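Local coordinates for Ent-copalyl diphosphate synthase (Streptomyces platensis, PDB 5BP8), which is a largely helical protein of the terpene cyclase class, containing a region related to the C-terminal domain of squalene-hopene cyclases, at residues Phe129-Asp137 with Leu189-Arg198. Sequence-based numbering, arbitrary orientation.
Sequences FVAPSLLAD and LWHTLEAVTR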
loop_
_atom_site.group_PDB
_atom_site.type_symbol
_atom_site.label_atom_id
_atom_site.label_comp_id
_atom_site.label_asym_id
_atom_site.label_seq_id
_atom_site.Cartn_x
_atom_site.Cartn_y
_atom_site.Cartn_z
ATOM N N PHE A 129 10.769 8.089 -10.130
ATOM C CA PHE A 129 10.061 9.009 -11.019
ATOM C C PHE A 129 9.459 10.151 -10.231
ATOM O O PHE A 129 9.644 11.319 -10.568
ATOM C CB PHE A 129 8.983 8.270 -11.817
ATOM C CG PHE A 129 9.539 7.126 -12.625
ATOM C CD1 PHE A 129 10.262 7.382 -13.765
ATOM C CD2 PHE A 129 9.411 5.806 -12.193
ATOM C CE1 PHE A 129 10.819 6.336 -14.499
ATOM C CE2 PHE A 129 9.963 4.762 -12.910
ATOM C CZ PHE A 129 10.660 5.020 -14.070
ATOM N N VAL A 130 8.719 9.787 -9.193
ATOM C CA VAL A 130 7.948 10.730 -8.409
ATOM C C VAL A 130 8.847 11.811 -7.766
ATOM O O VAL A 130 8.558 13.009 -7.851
ATOM C CB VAL A 130 7.216 9.942 -7.314
ATOM C CG1 VAL A 130 6.620 10.857 -6.275
ATOM C CG2 VAL A 130 6.122 9.089 -7.958
ATOM N N ALA A 131 9.919 11.372 -7.134
ATOM C CA ALA A 131 10.744 12.289 -6.350
ATOM C C ALA A 131 11.492 13.313 -7.225
ATOM O O ALA A 131 11.344 14.523 -7.002
ATOM C CB ALA A 131 11.672 11.529 -5.426
ATOM N N PRO A 132 12.184 12.858 -8.298
ATOM C CA PRO A 132 12.817 13.887 -9.140
ATOM C C PRO A 132 11.833 14.753 -9.882
ATOM O O PRO A 132 12.108 15.937 -10.143
ATOM C CB PRO A 132 13.676 13.106 -10.137
ATOM C CG PRO A 132 13.341 11.665 -9.926
ATOM C CD PRO A 132 12.602 11.486 -8.645
ATOM N N SER A 133 10.689 14.186 -10.257
ATOM C CA SER A 133 9.660 14.983 -10.888
ATOM C C SER A 133 9.236 16.171 -10.029
ATOM O O SER A 133 9.156 17.314 -10.492
ATOM C CB SER A 133 8.455 14.112 -11.228
ATOM O OG SER A 133 7.555 14.885 -11.975
ATOM N N LEU A 134 8.993 15.905 -8.759
ATOM C CA LEU A 134 8.516 16.933 -7.837
ATOM C C LEU A 134 9.604 17.944 -7.491
ATOM O O LEU A 134 9.349 19.164 -7.402
ATOM C CB LEU A 134 8.005 16.272 -6.556
ATOM C CG LEU A 134 6.669 15.559 -6.777
ATOM C CD1 LEU A 134 6.320 14.690 -5.610
ATOM C CD2 LEU A 134 5.531 16.537 -7.079
ATOM N N LEU A 135 10.808 17.430 -7.276
ATOM C CA LEU A 135 11.950 18.290 -6.992
ATOM C C LEU A 135 12.181 19.313 -8.125
ATOM O O LEU A 135 12.391 20.497 -7.852
ATOM C CB LEU A 135 13.198 17.455 -6.747
ATOM C CG LEU A 135 14.468 18.223 -6.361
ATOM C CD1 LEU A 135 14.225 19.046 -5.129
ATOM C CD2 LEU A 135 15.624 17.272 -6.103
ATOM N N ALA A 136 12.111 18.860 -9.388
ATOM C CA ALA A 136 12.249 19.766 -10.535
ATOM C C ALA A 136 11.126 20.804 -10.560
ATOM O O ALA A 136 11.394 21.982 -10.810
ATOM C CB ALA A 136 12.290 18.996 -11.858
ATOM N N ASP A 137 9.887 20.403 -10.262
ATOM C CA ASP A 137 8.783 21.376 -10.260
ATOM C C ASP A 137 8.931 22.373 -9.119
ATOM O O ASP A 137 8.653 23.566 -9.294
ATOM C CB ASP A 137 7.420 20.680 -10.189
ATOM C CG ASP A 137 6.968 20.122 -11.549
ATOM O OD1 ASP A 137 7.519 20.550 -12.594
ATOM O OD2 ASP A 137 6.029 19.304 -11.569
ATOM N N LEU A 189 3.398 1.351 -14.771
ATOM C CA LEU A 189 3.714 2.757 -14.470
ATOM C C LEU A 189 2.557 3.712 -14.744
ATOM O O LEU A 189 2.685 4.904 -14.502
ATOM C CB LEU A 189 4.948 3.213 -15.269
ATOM C CG LEU A 189 6.234 2.453 -14.848
ATOM C CD1 LEU A 189 7.382 2.817 -15.782
ATOM C CD2 LEU A 189 6.606 2.737 -13.403
ATOM N N TRP A 190 1.418 3.228 -15.231
ATOM C CA TRP A 190 0.265 4.124 -15.363
ATOM C C TRP A 190 -0.129 4.744 -14.030
ATOM O O TRP A 190 -0.581 5.882 -13.983
ATOM C CB TRP A 190 -0.943 3.384 -15.929
ATOM C CG TRP A 190 -0.753 2.907 -17.362
ATOM C CD1 TRP A 190 0.336 3.128 -18.180
ATOM C CD2 TRP A 190 -1.686 2.129 -18.140
ATOM N NE1 TRP A 190 0.129 2.516 -19.411
ATOM C CE2 TRP A 190 -1.095 1.907 -19.410
ATOM C CE3 TRP A 190 -2.922 1.562 -17.865
ATOM C CZ2 TRP A 190 -1.734 1.180 -20.414
ATOM C CZ3 TRP A 190 -3.557 0.826 -18.855
ATOM C CH2 TRP A 190 -2.958 0.644 -20.120
ATOM N N HIS A 191 0.024 3.974 -12.960
ATOM C CA HIS A 191 -0.239 4.437 -11.606
ATOM C C HIS A 191 0.587 5.679 -11.235
ATOM O O HIS A 191 0.189 6.423 -10.316
ATOM C CB HIS A 191 0.081 3.307 -10.623
ATOM C CG HIS A 191 -0.392 3.576 -9.235
ATOM N ND1 HIS A 191 -1.719 3.543 -8.889
ATOM C CD2 HIS A 191 0.282 3.903 -8.105
ATOM C CE1 HIS A 191 -1.852 3.841 -7.609
ATOM N NE2 HIS A 191 -0.649 4.063 -7.110
ATOM N N THR A 192 1.710 5.902 -11.943
ATOM C CA THR A 192 2.625 7.000 -11.655
ATOM C C THR A 192 2.720 8.020 -12.815
ATOM O O THR A 192 3.681 8.797 -12.935
ATOM C CB THR A 192 3.995 6.476 -11.170
ATOM O OG1 THR A 192 4.807 7.570 -10.690
ATOM C CG2 THR A 192 4.717 5.768 -12.179
ATOM N N LEU A 193 1.672 8.061 -13.626
ATOM C CA LEU A 193 1.663 8.923 -14.799
ATOM C C LEU A 193 2.016 10.384 -14.456
ATOM O O LEU A 193 2.700 11.048 -15.230
ATOM C CB LEU A 193 0.310 8.875 -15.505
ATOM C CG LEU A 193 0.081 9.812 -16.706
ATOM C CD1 LEU A 193 1.056 9.509 -17.834
ATOM C CD2 LEU A 193 -1.359 9.694 -17.206
ATOM N N GLU A 194 1.557 10.861 -13.310
ATOM C CA GLU A 194 1.725 12.300 -12.942
ATOM C C GLU A 194 3.175 12.695 -12.750
ATOM O O GLU A 194 3.522 13.870 -12.774
ATOM C CB GLU A 194 0.891 12.645 -11.687
ATOM C CG GLU A 194 1.520 12.293 -10.337
ATOM C CD GLU A 194 1.398 10.827 -9.937
ATOM O OE1 GLU A 194 0.913 9.992 -10.756
ATOM O OE2 GLU A 194 1.775 10.516 -8.774
ATOM N N ALA A 195 4.038 11.711 -12.508
ATOM C CA ALA A 195 5.470 11.959 -12.442
ATOM C C ALA A 195 6.066 12.181 -13.825
ATOM O O ALA A 195 7.030 12.920 -13.962
ATOM C CB ALA A 195 6.173 10.799 -11.785
ATOM N N VAL A 196 5.489 11.526 -14.822
ATOM C CA VAL A 196 5.923 11.627 -16.187
ATOM C C VAL A 196 5.458 12.948 -16.797
ATOM O O VAL A 196 6.242 13.620 -17.478
ATOM C CB VAL A 196 5.410 10.423 -17.002
ATOM C CG1 VAL A 196 5.865 10.508 -18.438
ATOM C CG2 VAL A 196 5.891 9.115 -16.367
ATOM N N THR A 197 4.219 13.332 -16.524
ATOM C CA THR A 197 3.640 14.532 -17.071
ATOM C C THR A 197 2.547 15.055 -16.177
ATOM O O THR A 197 1.824 14.267 -15.593
ATOM C CB THR A 197 3.051 14.306 -18.497
ATOM O OG1 THR A 197 2.527 15.554 -19.011
ATOM C CG2 THR A 197 1.956 13.271 -18.499
ATOM N N ARG A 198 2.438 16.382 -16.086
ATOM C CA ARG A 198 1.368 17.016 -15.335
ATOM C C ARG A 198 0.065 17.025 -16.101
ATOM O O ARG A 198 -0.997 17.225 -15.507
ATOM C CB ARG A 198 1.733 18.475 -14.999
ATOM C CG ARG A 198 2.940 18.588 -14.097
ATOM C CD ARG A 198 3.264 20.044 -13.853
ATOM N NE ARG A 198 2.187 20.681 -13.120
ATOM C CZ ARG A 198 2.159 20.844 -11.796
ATOM N NH1 ARG A 198 3.138 20.393 -11.010
ATOM N NH2 ARG A 198 1.132 21.450 -11.247
#
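Ala195 sits in the middle of the contact, its methyl pressed against Phe129 and Val130 of helix 127-144. Ala195 CB lies 3.7 Å from Phe129 C. Because CG of Phe129 stands anti to its carbonyl carbon (chi1 -57°), the ring reaches on to Leu189, where Phe129 CE2 approaches Leu189 CD2 obliquely at 4.0 Å. Leu172 and Val176 of helix 171-179 also touch the Phe129 side chain. Beside Ala195, Val130 turns CG2 onto the hydroxyl of Thr192, 3.4 Å from Thr192 OG1. That oxygen is buried against a methyl group and has no hydrogen-bonding partner in the model.

Two polar links follow, one turn apart along the helix. Ser133 OG donates to Ala195 O over 2.8 Å, meeting the oxygen at a C=O...donor angle of 119° and tilted somewhat from the carbonyl plane. Further on, Arg198 NH1 and Asp137 OD2 form a salt bridge of 3.1 Å. The carboxylate oxygen lies near the guanidinium plane, at its edge, whereas the nitrogen comes in from above the carboxylate. Glu80 of helix 72-86 pairs with the same NH1, and Ser39 binds NH2.

Within a mainly helical fold, this packs a helix against a short, weakly bonded helical turn and its flanking loops. Phe129, Ser133 and Asp137, at successive four-residue steps, thus present one helix stripe that changes from apolar to hydroxyl to charged. With two acids sharing Arg198, its positive charge is probably well stabilised, and the two salt bridges join the chain after the short helix 193-196 to helices 127-144 and 72-86.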